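Local coordinates for putative creatinine amidohydrolase (Bacteroides fragilis, PDB 3LUB), which probably hydrolyses carbon-nitrogen bonds of linear amides, as a zinc-dependent member of the creatininase superfamily, at residues 35-49 and 175-188. Residues are numbered along the deposited sequence; the frame is centred on the assembly and turned at random.
Sequences NLHLPYLTDCILPHD and YHPELVNLAEAGDG. With ZN (zinc ion), chain B; ZN (zinc ion), chain C.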
ATOM      1  N   ASN F  35      34.389  -0.432   4.156  1.00 21.28           N
ATOM      2  CA  ASN F  35      35.715   0.133   3.962  1.00 21.86           C
ATOM      3  C   ASN F  35      36.093  -0.115   2.489  1.00 23.55           C
ATOM      4  O   ASN F  35      35.222  -0.277   1.654  1.00 24.23           O
ATOM      5  CB  ASN F  35      36.676  -0.531   4.946  1.00 22.04           C
ATOM      6  CG  ASN F  35      37.959   0.255   5.177  1.00 22.18           C
ATOM      7  OD1 ASN F  35      38.656   0.605   4.228  1.00 19.61           O
ATOM      8  ND2 ASN F  35      38.301   0.479   6.449  1.00 21.10           N
ATOM      9  N   LEU F  36      37.383  -0.207   2.169  1.00 24.01           N
ATOM     10  CA  LEU F  36      37.809  -0.463   0.809  1.00 23.04           C
ATOM     11  C   LEU F  36      38.079  -1.908   0.561  1.00 21.81           C
ATOM     12  O   LEU F  36      38.212  -2.308  -0.579  1.00 24.56           O
ATOM     13  CB  LEU F  36      39.067   0.372   0.481  1.00 25.23           C
ATOM     14  CG  LEU F  36      39.003   1.904   0.675  1.00 25.65           C
ATOM     15  CD1 LEU F  36      40.410   2.485   0.603  1.00 22.96           C
ATOM     16  CD2 LEU F  36      38.090   2.566  -0.351  1.00 21.23           C
ATOM     17  N   HIS F  37      38.128  -2.719   1.604  1.00 22.00           N
ATOM     18  CA  HIS F  37      38.763  -4.043   1.504  1.00 22.10           C
ATOM     19  C   HIS F  37      37.816  -5.234   1.658  1.00 22.38           C
ATOM     20  O   HIS F  37      38.166  -6.354   1.252  1.00 23.01           O
ATOM     21  CB  HIS F  37      39.884  -4.166   2.531  1.00 22.67           C
ATOM     22  CG  HIS F  37      39.402  -4.158   3.943  1.00 19.78           C
ATOM     23  ND1 HIS F  37      38.629  -3.141   4.456  1.00 22.77           N
ATOM     24  CD2 HIS F  37      39.576  -5.048   4.948  1.00 17.29           C
ATOM     25  CE1 HIS F  37      38.340  -3.412   5.718  1.00 23.42           C
ATOM     26  NE2 HIS F  37      38.899  -4.566   6.037  1.00 18.26           N
ATOM     27  N   LEU F  38      36.621  -5.020   2.219  1.00 21.33           N
ATOM     28  CA  LEU F  38      35.708  -6.143   2.412  1.00 20.32           C
ATOM     29  C   LEU F  38      34.640  -6.162   1.320  1.00 19.70           C
ATOM     30  O   LEU F  38      34.322  -5.120   0.738  1.00 19.45           O
ATOM     31  CB  LEU F  38      35.061  -6.078   3.778  1.00 18.99           C
ATOM     32  CG  LEU F  38      35.923  -6.490   4.970  1.00 17.97           C
ATOM     33  CD1 LEU F  38      35.243  -5.928   6.253  1.00 12.80           C
ATOM     34  CD2 LEU F  38      36.122  -8.005   4.969  1.00 18.22           C
ATOM     35  N   PRO F  39      34.076  -7.341   1.069  1.00 20.68           N
ATOM     36  CA  PRO F  39      33.026  -7.474   0.079  1.00 20.78           C
ATOM     37  C   PRO F  39      31.745  -6.690   0.381  1.00 19.75           C
ATOM     38  O   PRO F  39      31.314  -6.585   1.557  1.00 18.27           O
ATOM     39  CB  PRO F  39      32.717  -8.975   0.056  1.00 19.96           C
ATOM     40  CG  PRO F  39      33.653  -9.621   0.984  1.00 22.73           C
ATOM     41  CD  PRO F  39      34.429  -8.631   1.709  1.00 18.81           C
ATOM     42  N   TYR F  40      31.140  -6.189  -0.703  1.00 19.27           N
ATOM     43  CA  TYR F  40      29.784  -5.600  -0.688  1.00 18.87           C
ATOM     44  C   TYR F  40      28.753  -6.485  -0.022  1.00 18.10           C
ATOM     45  O   TYR F  40      27.815  -5.983   0.585  1.00 18.60           O
ATOM     46  CB  TYR F  40      29.286  -5.274  -2.102  1.00 18.01           C
ATOM     47  CG  TYR F  40      29.735  -3.929  -2.617  1.00 20.18           C
ATOM     48  CD1 TYR F  40      30.980  -3.765  -3.171  1.00 17.22           C
ATOM     49  CD2 TYR F  40      28.890  -2.820  -2.571  1.00 17.47           C
ATOM     50  CE1 TYR F  40      31.381  -2.514  -3.657  1.00 23.79           C
ATOM     51  CE2 TYR F  40      29.287  -1.586  -3.040  1.00 18.99           C
ATOM     52  CZ  TYR F  40      30.527  -1.433  -3.580  1.00 19.70           C
ATOM     53  OH  TYR F  40      30.929  -0.197  -4.086  1.00 24.84           O
ATOM     54  N   LEU F  41      28.934  -7.799  -0.112  1.00 18.18           N
ATOM     55  CA  LEU F  41      27.989  -8.754   0.508  1.00 17.30           C
ATOM     56  C   LEU F  41      28.422  -9.341   1.835  1.00 17.73           C
ATOM     57  O   LEU F  41      27.864 -10.321   2.255  1.00 18.17           O
ATOM     58  CB  LEU F  41      27.680  -9.886  -0.485  1.00 18.66           C
ATOM     59  CG  LEU F  41      26.853  -9.507  -1.724  1.00 16.85           C
ATOM     60  CD1 LEU F  41      26.569 -10.756  -2.548  1.00 18.53           C
ATOM     61  CD2 LEU F  41      25.519  -8.914  -1.304  1.00 17.22           C
ATOM     62  N   THR F  42      29.387  -8.724   2.506  1.00 18.59           N
ATOM     63  CA  THR F  42      29.838  -9.128   3.870  1.00 18.11           C
ATOM     64  C   THR F  42      28.693  -9.436   4.821  1.00 18.60           C
ATOM     65  O   THR F  42      28.725 -10.430   5.524  1.00 17.97           O
ATOM     66  CB  THR F  42      30.765  -8.037   4.497  1.00 19.33           C
ATOM     67  OG1 THR F  42      31.934  -7.844   3.669  1.00 19.08           O
ATOM     68  CG2 THR F  42      31.179  -8.370   5.959  1.00 17.47           C
ATOM     69  N   ASP F  43      27.660  -8.601   4.837  1.00 19.27           N
ATOM     70  CA  ASP F  43      26.539  -8.786   5.784  1.00 18.21           C
ATOM     71  C   ASP F  43      25.616  -9.937   5.453  1.00 18.11           C
ATOM     72  O   ASP F  43      24.809 -10.316   6.281  1.00 17.96           O
ATOM     73  CB  ASP F  43      25.715  -7.499   5.930  1.00 19.63           C
ATOM     74  CG  ASP F  43      26.491  -6.378   6.556  1.00 20.79           C
ATOM     75  OD1 ASP F  43      27.630  -6.604   7.053  1.00 21.94           O
ATOM     76  OD2 ASP F  43      25.949  -5.256   6.559  1.00 19.48           O
ATOM     77  N   CYS F  44      25.736 -10.486   4.250  1.00 18.63           N
ATOM     78  CA  CYS F  44      25.054 -11.718   3.854  1.00 19.65           C
ATOM     79  C   CYS F  44      25.929 -12.947   4.113  1.00 19.36           C
ATOM     80  O   CYS F  44      25.460 -13.969   4.614  1.00 18.47           O
ATOM     81  CB  CYS F  44      24.747 -11.712   2.349  1.00 21.95           C
ATOM     82  SG  CYS F  44      23.425 -10.577   1.746  1.00 21.68           S
ATOM     83  N   ILE F  45      27.188 -12.839   3.711  1.00 18.32           N
ATOM     84  CA  ILE F  45      28.138 -13.937   3.770  1.00 18.51           C
ATOM     85  C   ILE F  45      28.376 -14.421   5.195  1.00 19.65           C
ATOM     86  O   ILE F  45      28.327 -15.611   5.445  1.00 20.38           O
ATOM     87  CB  ILE F  45      29.496 -13.547   3.164  1.00 17.24           C
ATOM     88  CG1 ILE F  45      29.373 -13.327   1.648  1.00 20.92           C
ATOM     89  CG2 ILE F  45      30.529 -14.599   3.461  1.00 17.98           C
ATOM     90  CD1 ILE F  45      30.481 -12.520   0.985  1.00 16.29           C
ATOM     91  N   LEU F  46      28.640 -13.501   6.118  1.00 18.95           N
ATOM     92  CA  LEU F  46      28.988 -13.867   7.482  1.00 18.85           C
ATOM     93  C   LEU F  46      27.884 -14.602   8.235  1.00 18.41           C
ATOM     94  O   LEU F  46      28.142 -15.682   8.782  1.00 18.72           O
ATOM     95  CB  LEU F  46      29.463 -12.647   8.260  1.00 18.91           C
ATOM     96  CG  LEU F  46      30.800 -12.111   7.734  1.00 18.95           C
ATOM     97  CD1 LEU F  46      31.432 -11.096   8.730  1.00 18.91           C
ATOM     98  CD2 LEU F  46      31.737 -13.286   7.427  1.00 14.58           C
ATOM     99  N   PRO F  47      26.644 -14.057   8.264  1.00 19.00           N
ATOM    100  CA  PRO F  47      25.575 -14.865   8.908  1.00 18.47           C
ATOM    101  C   PRO F  47      25.234 -16.175   8.232  1.00 18.43           C
ATOM    102  O   PRO F  47      24.835 -17.103   8.889  1.00 20.27           O
ATOM    103  CB  PRO F  47      24.363 -13.920   8.885  1.00 20.09           C
ATOM    104  CG  PRO F  47      24.681 -12.858   7.900  1.00 16.21           C
ATOM    105  CD  PRO F  47      26.153 -12.718   7.882  1.00 17.23           C
ATOM    106  N   HIS F  48      25.359 -16.241   6.904  1.00 19.96           N
ATOM    107  CA  HIS F  48      25.136 -17.504   6.204  1.00 21.17           C
ATOM    108  C   HIS F  48      26.142 -18.561   6.705  1.00 19.56           C
ATOM    109  O   HIS F  48      25.765 -19.662   7.104  1.00 19.00           O
ATOM    110  CB  HIS F  48      25.286 -17.340   4.688  1.00 20.12           C
ATOM    111  CG  HIS F  48      25.192 -18.639   3.956  1.00 20.25           C
ATOM    112  ND1 HIS F  48      26.296 -19.403   3.644  1.00 25.86           N
ATOM    113  CD2 HIS F  48      24.117 -19.342   3.537  1.00 20.48           C
ATOM    114  CE1 HIS F  48      25.907 -20.504   3.029  1.00 24.77           C
ATOM    115  NE2 HIS F  48      24.588 -20.499   2.966  1.00 27.39           N
ATOM    116  N   ASP F  49      27.423 -18.213   6.672  1.00 20.58           N
ATOM    117  CA  ASP F  49      28.491 -19.149   7.110  1.00 21.09           C
ATOM    118  C   ASP F  49      28.387 -19.548   8.592  1.00 20.50           C
ATOM    119  O   ASP F  49      28.479 -20.743   8.935  1.00 21.78           O
ATOM    120  CB  ASP F  49      29.860 -18.560   6.776  1.00 20.72           C
ATOM    121  CG  ASP F  49      30.137 -18.545   5.276  1.00 24.84           C
ATOM    122  OD1 ASP F  49      29.237 -18.961   4.487  1.00 29.63           O
ATOM    123  OD2 ASP F  49      31.236 -18.086   4.877  1.00 27.75           O
ATOM    124  N   TYR F 175      36.584 -17.140   7.325  1.00 22.76           N
ATOM    125  CA  TYR F 175      35.669 -17.859   6.450  1.00 21.55           C
ATOM    126  C   TYR F 175      36.011 -17.746   4.975  1.00 20.50           C
ATOM    127  O   TYR F 175      35.877 -18.712   4.273  1.00 19.25           O
ATOM    128  CB  TYR F 175      34.225 -17.363   6.659  1.00 21.45           C
ATOM    129  CG  TYR F 175      33.531 -17.947   7.871  1.00 21.45           C
ATOM    130  CD1 TYR F 175      33.377 -19.322   8.023  1.00 22.72           C
ATOM    131  CD2 TYR F 175      33.021 -17.122   8.854  1.00 19.00           C
ATOM    132  CE1 TYR F 175      32.737 -19.848   9.137  1.00 21.50           C
ATOM    133  CE2 TYR F 175      32.385 -17.635   9.953  1.00 20.16           C
ATOM    134  CZ  TYR F 175      32.233 -18.997  10.081  1.00 23.17           C
ATOM    135  OH  TYR F 175      31.590 -19.473  11.187  1.00 19.45           O
ATOM    136  N   HIS F 176      36.391 -16.560   4.498  1.00 21.59           N
ATOM    137  CA  HIS F 176      36.707 -16.375   3.080  1.00 22.26           C
ATOM    138  C   HIS F 176      37.947 -15.522   2.876  1.00 23.19           C
ATOM    139  O   HIS F 176      37.865 -14.401   2.423  1.00 23.35           O
ATOM    140  CB  HIS F 176      35.525 -15.754   2.331  1.00 22.36           C
ATOM    141  CG  HIS F 176      34.328 -16.649   2.255  1.00 23.02           C
ATOM    142  ND1 HIS F 176      34.204 -17.641   1.310  1.00 21.12           N
ATOM    143  CD2 HIS F 176      33.226 -16.727   3.034  1.00 22.81           C
ATOM    144  CE1 HIS F 176      33.063 -18.273   1.495  1.00 27.28           C
ATOM    145  NE2 HIS F 176      32.464 -17.755   2.550  1.00 23.99           N
ATOM    146  N   PRO F 177      39.116 -16.071   3.189  1.00 25.05           N
ATOM    147  CA  PRO F 177      40.359 -15.322   3.027  1.00 25.95           C
ATOM    148  C   PRO F 177      40.637 -14.769   1.608  1.00 25.98           C
ATOM    149  O   PRO F 177      41.327 -13.761   1.464  1.00 26.87           O
ATOM    150  CB  PRO F 177      41.446 -16.325   3.450  1.00 24.69           C
ATOM    151  CG  PRO F 177      40.788 -17.661   3.494  1.00 25.74           C
ATOM    152  CD  PRO F 177      39.327 -17.418   3.751  1.00 24.88           C
ATOM    153  N   GLU F 178      40.131 -15.465   0.597  1.00 27.42           N
ATOM    154  CA  GLU F 178      40.254 -15.071  -0.794  1.00 27.33           C
ATOM    155  C   GLU F 178      39.442 -13.808  -1.146  1.00 27.48           C
ATOM    156  O   GLU F 178      39.624 -13.264  -2.212  1.00 26.36           O
ATOM    157  CB  GLU F 178      39.822 -16.235  -1.697  1.00 26.32           C
ATOM    158  CG  GLU F 178      38.315 -16.483  -1.895  1.00 29.97           C
ATOM    159  CD  GLU F 178      37.639 -17.192  -0.720  1.00 35.17           C
ATOM    160  OE1 GLU F 178      38.340 -17.596   0.247  1.00 28.56           O
ATOM    161  OE2 GLU F 178      36.396 -17.331  -0.773  1.00 33.56           O
ATOM    162  N   LEU F 179      38.514 -13.389  -0.273  1.00 26.29           N
ATOM    163  CA  LEU F 179      37.641 -12.260  -0.561  1.00 25.61           C
ATOM    164  C   LEU F 179      38.148 -10.964   0.055  1.00 26.72           C
ATOM    165  O   LEU F 179      37.585  -9.902  -0.197  1.00 28.48           O
ATOM    166  CB  LEU F 179      36.205 -12.540  -0.100  1.00 23.70           C
ATOM    167  CG  LEU F 179      35.421 -13.620  -0.847  1.00 25.02           C
ATOM    168  CD1 LEU F 179      33.986 -13.665  -0.396  1.00 19.29           C
ATOM    169  CD2 LEU F 179      35.471 -13.445  -2.376  1.00 25.86           C
ATOM    170  N   VAL F 180      39.202 -11.038   0.862  1.00 26.79           N
ATOM    171  CA  VAL F 180      39.689  -9.857   1.567  1.00 27.03           C
ATOM    172  C   VAL F 180      41.208  -9.679   1.434  1.00 28.18           C
ATOM    173  O   VAL F 180      41.978 -10.567   1.757  1.00 28.63           O
ATOM    174  CB  VAL F 180      39.228  -9.844   3.070  1.00 28.84           C
ATOM    175  CG1 VAL F 180      39.307 -11.211   3.684  1.00 25.92           C
ATOM    176  CG2 VAL F 180      40.057  -8.846   3.889  1.00 28.74           C
ATOM    177  N   ASN F 181      41.633  -8.523   0.941  1.00 29.32           N
ATOM    178  CA  ASN F 181      43.031  -8.166   0.934  1.00 30.33           C
ATOM    179  C   ASN F 181      43.211  -7.041   1.939  1.00 27.66           C
ATOM    180  O   ASN F 181      42.976  -5.867   1.620  1.00 26.82           O
ATOM    181  CB  ASN F 181      43.495  -7.749  -0.473  1.00 33.30           C
ATOM    182  CG  ASN F 181      43.566  -8.940  -1.471  1.00 43.62           C
ATOM    183  OD1 ASN F 181      43.955 -10.062  -1.108  1.00 62.26           O
ATOM    184  ND2 ASN F 181      43.200  -8.683  -2.739  1.00 54.80           N
ATOM    185  N   LEU F 182      43.631  -7.410   3.150  1.00 26.70           N
ATOM    186  CA  LEU F 182      43.800  -6.455   4.232  1.00 27.20           C
ATOM    187  C   LEU F 182      44.653  -5.236   3.846  1.00 27.14           C
ATOM    188  O   LEU F 182      44.375  -4.138   4.321  1.00 26.61           O
ATOM    189  CB  LEU F 182      44.349  -7.145   5.496  1.00 27.34           C
ATOM    190  CG  LEU F 182      44.341  -6.358   6.810  1.00 28.54           C
ATOM    191  CD1 LEU F 182      42.915  -5.999   7.229  1.00 27.66           C
ATOM    192  CD2 LEU F 182      45.021  -7.159   7.880  1.00 25.40           C
ATOM    193  N   ALA F 183      45.665  -5.420   2.979  1.00 28.05           N
ATOM    194  CA  ALA F 183      46.533  -4.312   2.523  1.00 28.68           C
ATOM    195  C   ALA F 183      45.777  -3.196   1.813  1.00 29.91           C
ATOM    196  O   ALA F 183      46.289  -2.085   1.645  1.00 29.83           O
ATOM    197  CB  ALA F 183      47.634  -4.810   1.596  1.00 29.44           C
ATOM    198  N   GLU F 184      44.557  -3.494   1.388  1.00 30.26           N
ATOM    199  CA  GLU F 184      43.721  -2.494   0.715  1.00 31.55           C
ATOM    200  C   GLU F 184      42.881  -1.610   1.642  1.00 28.04           C
ATOM    201  O   GLU F 184      42.336  -0.619   1.186  1.00 27.32           O
ATOM    202  CB  GLU F 184      42.830  -3.183  -0.323  1.00 32.03           C
ATOM    203  CG  GLU F 184      43.675  -3.876  -1.364  1.00 35.10           C
ATOM    204  CD  GLU F 184      42.877  -4.737  -2.300  1.00 42.04           C
ATOM    205  OE1 GLU F 184      41.602  -4.696  -2.228  1.00 43.81           O
ATOM    206  OE2 GLU F 184      43.550  -5.451  -3.089  1.00 42.41           O
ATOM    207  N   ALA F 185      42.839  -1.951   2.936  1.00 26.55           N
ATOM    208  CA  ALA F 185      42.028  -1.253   3.927  1.00 25.32           C
ATOM    209  C   ALA F 185      42.486   0.184   4.181  1.00 26.48           C
ATOM    210  O   ALA F 185      43.682   0.494   4.161  1.00 27.12           O
ATOM    211  CB  ALA F 185      42.019  -2.054   5.251  1.00 24.02           C
ATOM    212  N   GLY F 186      41.517   1.074   4.382  1.00 26.10           N
ATOM    213  CA  GLY F 186      41.771   2.366   4.980  1.00 24.63           C
ATOM    214  C   GLY F 186      41.650   2.246   6.497  1.00 25.24           C
ATOM    215  O   GLY F 186      41.262   1.185   7.033  1.00 24.69           O
ATOM    216  N   ASP F 187      41.952   3.339   7.201  1.00 26.41           N
ATOM    217  CA  ASP F 187      41.951   3.330   8.675  1.00 26.66           C
ATOM    218  C   ASP F 187      40.562   3.343   9.272  1.00 27.09           C
ATOM    219  O   ASP F 187      40.430   3.162  10.481  1.00 26.73           O
ATOM    220  CB  ASP F 187      42.746   4.538   9.240  1.00 28.17           C
ATOM    221  CG  ASP F 187      44.232   4.480   8.897  1.00 32.15           C
ATOM    222  OD1 ASP F 187      44.730   3.387   8.544  1.00 42.84           O
ATOM    223  OD2 ASP F 187      44.919   5.522   8.996  1.00 40.80           O
ATOM    224  N   GLY F 188      39.529   3.569   8.456  1.00 26.84           N
ATOM    225  CA  GLY F 188      38.170   3.615   8.980  1.00 26.85           C
ATOM    226  C   GLY F 188      37.952   4.716  10.016  1.00 26.93           C
ATOM    227  O   GLY F 188      37.176   4.550  10.949  1.00 25.14           O
TER
HETATM  228 ZN    ZN B 302      28.913  -5.442   7.847  1.00 21.51          ZN
HETATM  229 ZN    ZN C 301      26.122  -3.431   7.531  1.00 34.65          ZN
HETATM  230  O   HOH W   1      40.100  -6.681  -0.710  1.00 18.55           O
HETATM  231  O   HOH W   2      33.234 -20.501   4.421  1.00 30.41           O
HETATM  232  O   HOH W   3      28.076  -3.890   8.966  1.00 27.58           O
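Loop packing joins 35-49, a loop running into helix 42-62 that carries a ligand of the dinuclear zinc site of this creatininase-family protein, to the end of helix 166-175 and the loop after it. At one end, the carboxamide of N35 grips the backbone of G186 twice: OD1 accepts from G186 N at 2.9 Å, and ND2 donates to G186 O at 3.1 Å, approaching from above that carbonyl plane. OD1 also takes the N-H of L36, and these three bonds hold the amide's orientation. With CG between the backbone N and the carbonyl carbon (chi1 66°), the H37 ring is set against A185, whose CB lies over the centre of one face, 3.7 Å from the centroid; L38 CG lies against the opposite face, nearer its rim. H37 NE2 is hydrogen-bonded to T169 of helix 166-175, and H37 O shares a water with N181 N and E184 OE1. Midway, the side chains of P39 and L179 cross at about a right angle, CG against CB, and the tips of I45 and L179 meet at CD1. D43 turns elsewhere and bridges both zinc ions through OD1 and OD2. At the far end D49 CB sits over the Y175 ring, and the D49 carboxylate, turned 36° from the H176 ring, accepts a weak bond at OD2 from H176 NE2, 2.7 Å long but bent to 122°.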